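Local coordinates for chromosome-partitioning protein ParB (Caulobacter vibrioides NA1000, PDB 6S6H), which takes part in chromosome partition, binding DNA at the origin of replication, here through its helix-turn-helix domain on the centromeric parS site, at residues L18-E23 with A53-L58. Sequence-based numbering, arbitrary orientation.
Sequences LNVLEE and ANTMRL. With nucleotides of chain D.
Val20 and Leu21, in the first turn of helix 20-34, pack against Leu58 at the C-terminal end of the segment that carries helix 49-57. The apolar part is small: Val20 CG2 meets Leu58 CD1 at 3.6 Å, the two side chains crossing at about a right angle. A chi1 of 67° puts Val20 CG1 between the backbone N and the carbonyl carbon and leaves CG2 anti to N, where it meets the leucine. Leu21 also crosses Leu58 at about a right angle, its CD2 branch lying 3.8 Å from Leu58 CB, and its side chain touches Leu69 and Val70 of helix 63-71. The Thr55 methyl lies loosely against a backbone oxygen, CG2 standing 4.0 Å from Val20 O, while its OG1 is hydrogen-bonded to His51 O within its own helix.

The start of helix 20-34 is closed by its own polar groups. Asn19 is the N-cap: Glu22 N donates to Asn19 OD1 (2.9 Å), and Asn19 N donates back to Glu22 OE1, reached on its anti side, completing a capping box.

Other bonds serve the DNA. Asn54 ND2 donates to O4 of thymine DT6 of chain D at 2.9 Å, a base contact, and Asn54 OD1 takes a bond from Arg57 NH1 (2.9 Å), which arrives 34° out of the amide plane. This bond links the amide to the guanidinium, whose bent chain (chi3 59°) sends NE to OP2 of DT5 of chain D at 2.6 Å; O5' of the same nucleotide lies over one guanidinium face. Ala53 CB packs on the DT5 methyl C7.

Helix 49-57, consistent with the recognition helix of the helix-turn-helix, thus combines hydrogen bonds to base and phosphate with methyl packing on its DNA side, while Thr55 and Leu58 rest on the capped start of helix 20-34 by van der Waals contact.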
ATOM      1  N   LEU B  18       7.222 -11.456  -4.316  1.00 53.60           N
ATOM      2  CA  LEU B  18       6.246 -11.700  -5.411  1.00 51.35           C
ATOM      3  C   LEU B  18       5.522 -10.395  -5.743  1.00 49.60           C
ATOM      4  O   LEU B  18       5.108  -9.697  -4.800  1.00 49.08           O
ATOM      5  CB  LEU B  18       5.242 -12.771  -4.976  1.00 51.16           C
ATOM      6  CG  LEU B  18       5.831 -14.133  -4.613  1.00 51.65           C
ATOM      7  CD1 LEU B  18       4.731 -15.089  -4.176  1.00 51.49           C
ATOM      8  CD2 LEU B  18       6.617 -14.720  -5.776  1.00 51.63           C
ATOM      9  N   ASN B  19       5.365 -10.095  -7.035  1.00 47.80           N
ATOM     10  CA  ASN B  19       4.489  -9.000  -7.523  1.00 46.24           C
ATOM     11  C   ASN B  19       3.037  -9.426  -7.265  1.00 45.39           C
ATOM     12  O   ASN B  19       2.807 -10.609  -6.965  1.00 45.14           O
ATOM     13  CB  ASN B  19       4.802  -8.622  -8.976  1.00 45.89           C
ATOM     14  CG  ASN B  19       4.427  -9.678  -9.994  1.00 45.85           C
ATOM     15  OD1 ASN B  19       3.380 -10.313  -9.894  1.00 45.51           O
ATOM     16  ND2 ASN B  19       5.264  -9.850 -11.003  1.00 46.04           N
ATOM     17  N   VAL B  20       2.094  -8.489  -7.358  1.00 44.78           N
ATOM     18  CA  VAL B  20       0.674  -8.688  -6.938  1.00 44.20           C
ATOM     19  C   VAL B  20       0.052  -9.863  -7.709  1.00 43.27           C
ATOM     20  O   VAL B  20      -0.749 -10.595  -7.098  1.00 43.29           O
ATOM     21  CB  VAL B  20      -0.143  -7.390  -7.096  1.00 44.23           C
ATOM     22  CG1 VAL B  20      -0.322  -6.995  -8.554  1.00 44.44           C
ATOM     23  CG2 VAL B  20      -1.489  -7.487  -6.397  1.00 44.26           C
ATOM     24  N   LEU B  21       0.393 -10.039  -8.991  1.00 42.63           N
ATOM     25  CA  LEU B  21      -0.196 -11.093  -9.865  1.00 42.32           C
ATOM     26  C   LEU B  21       0.371 -12.471  -9.495  1.00 42.20           C
ATOM     27  O   LEU B  21      -0.379 -13.463  -9.609  1.00 41.67           O
ATOM     28  CB  LEU B  21       0.078 -10.759 -11.334  1.00 42.48           C
ATOM     29  CG  LEU B  21      -0.674  -9.546 -11.880  1.00 42.76           C
ATOM     30  CD1 LEU B  21      -0.228  -9.228 -13.298  1.00 43.23           C
ATOM     31  CD2 LEU B  21      -2.182  -9.764 -11.829  1.00 42.74           C
ATOM     32  N   GLU B  22       1.640 -12.536  -9.085  1.00 42.41           N
ATOM     33  CA  GLU B  22       2.294 -13.787  -8.617  1.00 43.50           C
ATOM     34  C   GLU B  22       1.644 -14.222  -7.296  1.00 44.02           C
ATOM     35  O   GLU B  22       1.442 -15.440  -7.112  1.00 43.60           O
ATOM     36  CB  GLU B  22       3.805 -13.590  -8.479  1.00 43.68           C
ATOM     37  CG  GLU B  22       4.519 -13.515  -9.819  1.00 43.81           C
ATOM     38  CD  GLU B  22       5.959 -13.034  -9.758  1.00 43.91           C
ATOM     39  OE1 GLU B  22       6.339 -12.436  -8.738  1.00 44.04           O
ATOM     40  OE2 GLU B  22       6.692 -13.249 -10.737  1.00 44.14           O
ATOM     41  N   GLU B  23       1.318 -13.262  -6.424  1.00 44.60           N
ATOM     42  CA  GLU B  23       0.609 -13.504  -5.138  1.00 45.64           C
ATOM     43  C   GLU B  23      -0.799 -14.033  -5.426  1.00 45.67           C
ATOM     44  O   GLU B  23      -1.226 -14.980  -4.735  1.00 46.08           O
ATOM     45  CB  GLU B  23       0.532 -12.227  -4.301  1.00 46.60           C
ATOM     46  CG  GLU B  23       1.881 -11.778  -3.773  1.00 47.97           C
ATOM     47  CD  GLU B  23       1.833 -10.655  -2.753  1.00 48.83           C
ATOM     48  OE1 GLU B  23       2.915 -10.130  -2.410  1.00 49.09           O
ATOM     49  OE2 GLU B  23       0.719 -10.315  -2.308  1.00 49.47           O
ATOM     50  N   ALA B  53      -9.919 -11.692  -2.313  1.00 41.65           N
ATOM     51  CA  ALA B  53     -10.808 -11.708  -3.498  1.00 41.61           C
ATOM     52  C   ALA B  53     -10.297 -10.713  -4.548  1.00 41.07           C
ATOM     53  O   ALA B  53     -10.128 -11.117  -5.715  1.00 41.49           O
ATOM     54  CB  ALA B  53     -12.223 -11.379  -3.081  1.00 42.02           C
ATOM     55  N   ASN B  54     -10.078  -9.460  -4.150  1.00 40.78           N
ATOM     56  CA  ASN B  54      -9.672  -8.360  -5.066  1.00 40.87           C
ATOM     57  C   ASN B  54      -8.297  -8.682  -5.668  1.00 41.05           C
ATOM     58  O   ASN B  54      -8.104  -8.405  -6.865  1.00 41.12           O
ATOM     59  CB  ASN B  54      -9.696  -6.995  -4.370  1.00 40.51           C
ATOM     60  CG  ASN B  54     -11.091  -6.410  -4.258  1.00 40.73           C
ATOM     61  OD1 ASN B  54     -11.958  -6.681  -5.087  1.00 40.32           O
ATOM     62  ND2 ASN B  54     -11.315  -5.593  -3.243  1.00 40.81           N
ATOM     63  N   THR B  55      -7.387  -9.255  -4.875  1.00 41.00           N
ATOM     64  CA  THR B  55      -6.029  -9.663  -5.320  1.00 41.29           C
ATOM     65  C   THR B  55      -6.167 -10.653  -6.485  1.00 41.35           C
ATOM     66  O   THR B  55      -5.555 -10.405  -7.535  1.00 41.57           O
ATOM     67  CB  THR B  55      -5.206 -10.223  -4.151  1.00 41.48           C
ATOM     68  OG1 THR B  55      -5.065  -9.194  -3.172  1.00 41.22           O
ATOM     69  CG2 THR B  55      -3.831 -10.698  -4.566  1.00 41.51           C
ATOM     70  N   MET B  56      -6.966 -11.709  -6.321  1.00 41.68           N
ATOM     71  CA  MET B  56      -7.096 -12.810  -7.319  1.00 42.33           C
ATOM     72  C   MET B  56      -7.891 -12.342  -8.549  1.00 42.15           C
ATOM     73  O   MET B  56      -7.548 -12.789  -9.663  1.00 42.22           O
ATOM     74  CB  MET B  56      -7.754 -14.045  -6.700  1.00 42.96           C
ATOM     75  CG  MET B  56      -6.835 -14.767  -5.731  1.00 43.12           C
ATOM     76  SD  MET B  56      -7.578 -16.221  -4.963  1.00 43.96           S
ATOM     77  CE  MET B  56      -9.067 -15.510  -4.261  1.00 43.88           C
ATOM     78  N   ARG B  57      -8.881 -11.461  -8.365  1.00 42.07           N
ATOM     79  CA  ARG B  57      -9.697 -10.862  -9.462  1.00 42.33           C
ATOM     80  C   ARG B  57      -8.790 -10.260 -10.547  1.00 41.82           C
ATOM     81  O   ARG B  57      -9.206 -10.263 -11.724  1.00 41.93           O
ATOM     82  CB  ARG B  57     -10.646  -9.787  -8.918  1.00 42.83           C
ATOM     83  CG  ARG B  57     -11.941 -10.337  -8.337  1.00 43.45           C
ATOM     84  CD  ARG B  57     -12.870  -9.240  -7.849  1.00 44.07           C
ATOM     85  NE  ARG B  57     -13.226  -8.327  -8.933  1.00 44.67           N
ATOM     86  CZ  ARG B  57     -13.093  -7.001  -8.919  1.00 44.42           C
ATOM     87  NH1 ARG B  57     -12.634  -6.370  -7.850  1.00 44.36           N
ATOM     88  NH2 ARG B  57     -13.439  -6.305  -9.990  1.00 44.71           N
ATOM     89  N   LEU B  58      -7.601  -9.771 -10.169  1.00 41.14           N
ATOM     90  CA  LEU B  58      -6.622  -9.108 -11.078  1.00 40.81           C
ATOM     91  C   LEU B  58      -6.148 -10.077 -12.169  1.00 40.99           C
ATOM     92  O   LEU B  58      -5.714  -9.585 -13.228  1.00 40.76           O
ATOM     93  CB  LEU B  58      -5.423  -8.603 -10.267  1.00 40.46           C
ATOM     94  CG  LEU B  58      -5.713  -7.494  -9.257  1.00 40.34           C
ATOM     95  CD1 LEU B  58      -4.475  -7.193  -8.428  1.00 40.30           C
ATOM     96  CD2 LEU B  58      -6.214  -6.235  -9.948  1.00 40.54           C
TER
ATOM     97  P    DT D   5     -16.377  -8.980 -10.624  1.00 45.51           P
ATOM     98  OP1  DT D   5     -17.003  -8.792 -11.959  1.00 46.57           O
ATOM     99  OP2  DT D   5     -14.960  -9.429 -10.540  1.00 45.04           O
ATOM    100  O5'  DT D   5     -16.523  -7.628  -9.790  1.00 44.45           O
ATOM    101  C5'  DT D   5     -17.802  -6.984  -9.701  1.00 45.20           C
ATOM    102  C4'  DT D   5     -17.811  -5.910  -8.638  1.00 44.76           C
ATOM    103  O4'  DT D   5     -17.542  -6.453  -7.333  1.00 43.45           O
ATOM    104  C3'  DT D   5     -16.815  -4.759  -8.812  1.00 44.51           C
ATOM    105  O3'  DT D   5     -17.519  -3.652  -9.390  1.00 46.01           O
ATOM    106  C2'  DT D   5     -16.337  -4.465  -7.394  1.00 43.12           C
ATOM    107  C1'  DT D   5     -17.236  -5.335  -6.530  1.00 43.30           C
ATOM    108  N1   DT D   5     -16.664  -5.823  -5.262  1.00 43.01           N
ATOM    109  C2   DT D   5     -17.084  -5.219  -4.099  1.00 43.31           C
ATOM    110  O2   DT D   5     -17.873  -4.291  -4.080  1.00 45.80           O
ATOM    111  N3   DT D   5     -16.530  -5.734  -2.953  1.00 42.50           N
ATOM    112  C4   DT D   5     -15.625  -6.774  -2.858  1.00 41.76           C
ATOM    113  O4   DT D   5     -15.218  -7.133  -1.756  1.00 41.20           O
ATOM    114  C5   DT D   5     -15.235  -7.369  -4.117  1.00 41.90           C
ATOM    115  C7   DT D   5     -14.261  -8.504  -4.112  1.00 41.82           C
ATOM    116  C6   DT D   5     -15.770  -6.872  -5.240  1.00 42.63           C
ATOM    117  P    DT D   6     -16.757  -2.299  -9.780  1.00 46.91           P
ATOM    118  OP1  DT D   6     -17.406  -1.741 -10.996  1.00 48.22           O
ATOM    119  OP2  DT D   6     -15.290  -2.566  -9.779  1.00 45.57           O
ATOM    120  O5'  DT D   6     -17.092  -1.336  -8.556  1.00 45.44           O
ATOM    121  C5'  DT D   6     -18.454  -1.095  -8.170  1.00 46.16           C
ATOM    122  C4'  DT D   6     -18.506  -0.255  -6.916  1.00 45.14           C
ATOM    123  O4'  DT D   6     -17.972  -1.014  -5.809  1.00 43.50           O
ATOM    124  C3'  DT D   6     -17.708   1.049  -6.972  1.00 45.07           C
ATOM    125  O3'  DT D   6     -18.541   2.116  -6.500  1.00 46.34           O
ATOM    126  C2'  DT D   6     -16.502   0.779  -6.085  1.00 43.04           C
ATOM    127  C1'  DT D   6     -17.043  -0.230  -5.085  1.00 42.50           C
ATOM    128  N1   DT D   6     -16.053  -1.149  -4.479  1.00 40.89           N
ATOM    129  C2   DT D   6     -16.102  -1.355  -3.116  1.00 40.44           C
ATOM    130  O2   DT D   6     -16.901  -0.795  -2.384  1.00 40.88           O
ATOM    131  N3   DT D   6     -15.168  -2.243  -2.638  1.00 39.34           N
ATOM    132  C4   DT D   6     -14.227  -2.942  -3.373  1.00 38.93           C
ATOM    133  O4   DT D   6     -13.456  -3.710  -2.805  1.00 38.61           O
ATOM    134  C5   DT D   6     -14.241  -2.686  -4.795  1.00 39.16           C
ATOM    135  C7   DT D   6     -13.255  -3.395  -5.668  1.00 39.00           C
ATOM    136  C6   DT D   6     -15.145  -1.820  -5.271  1.00 40.25           C
TER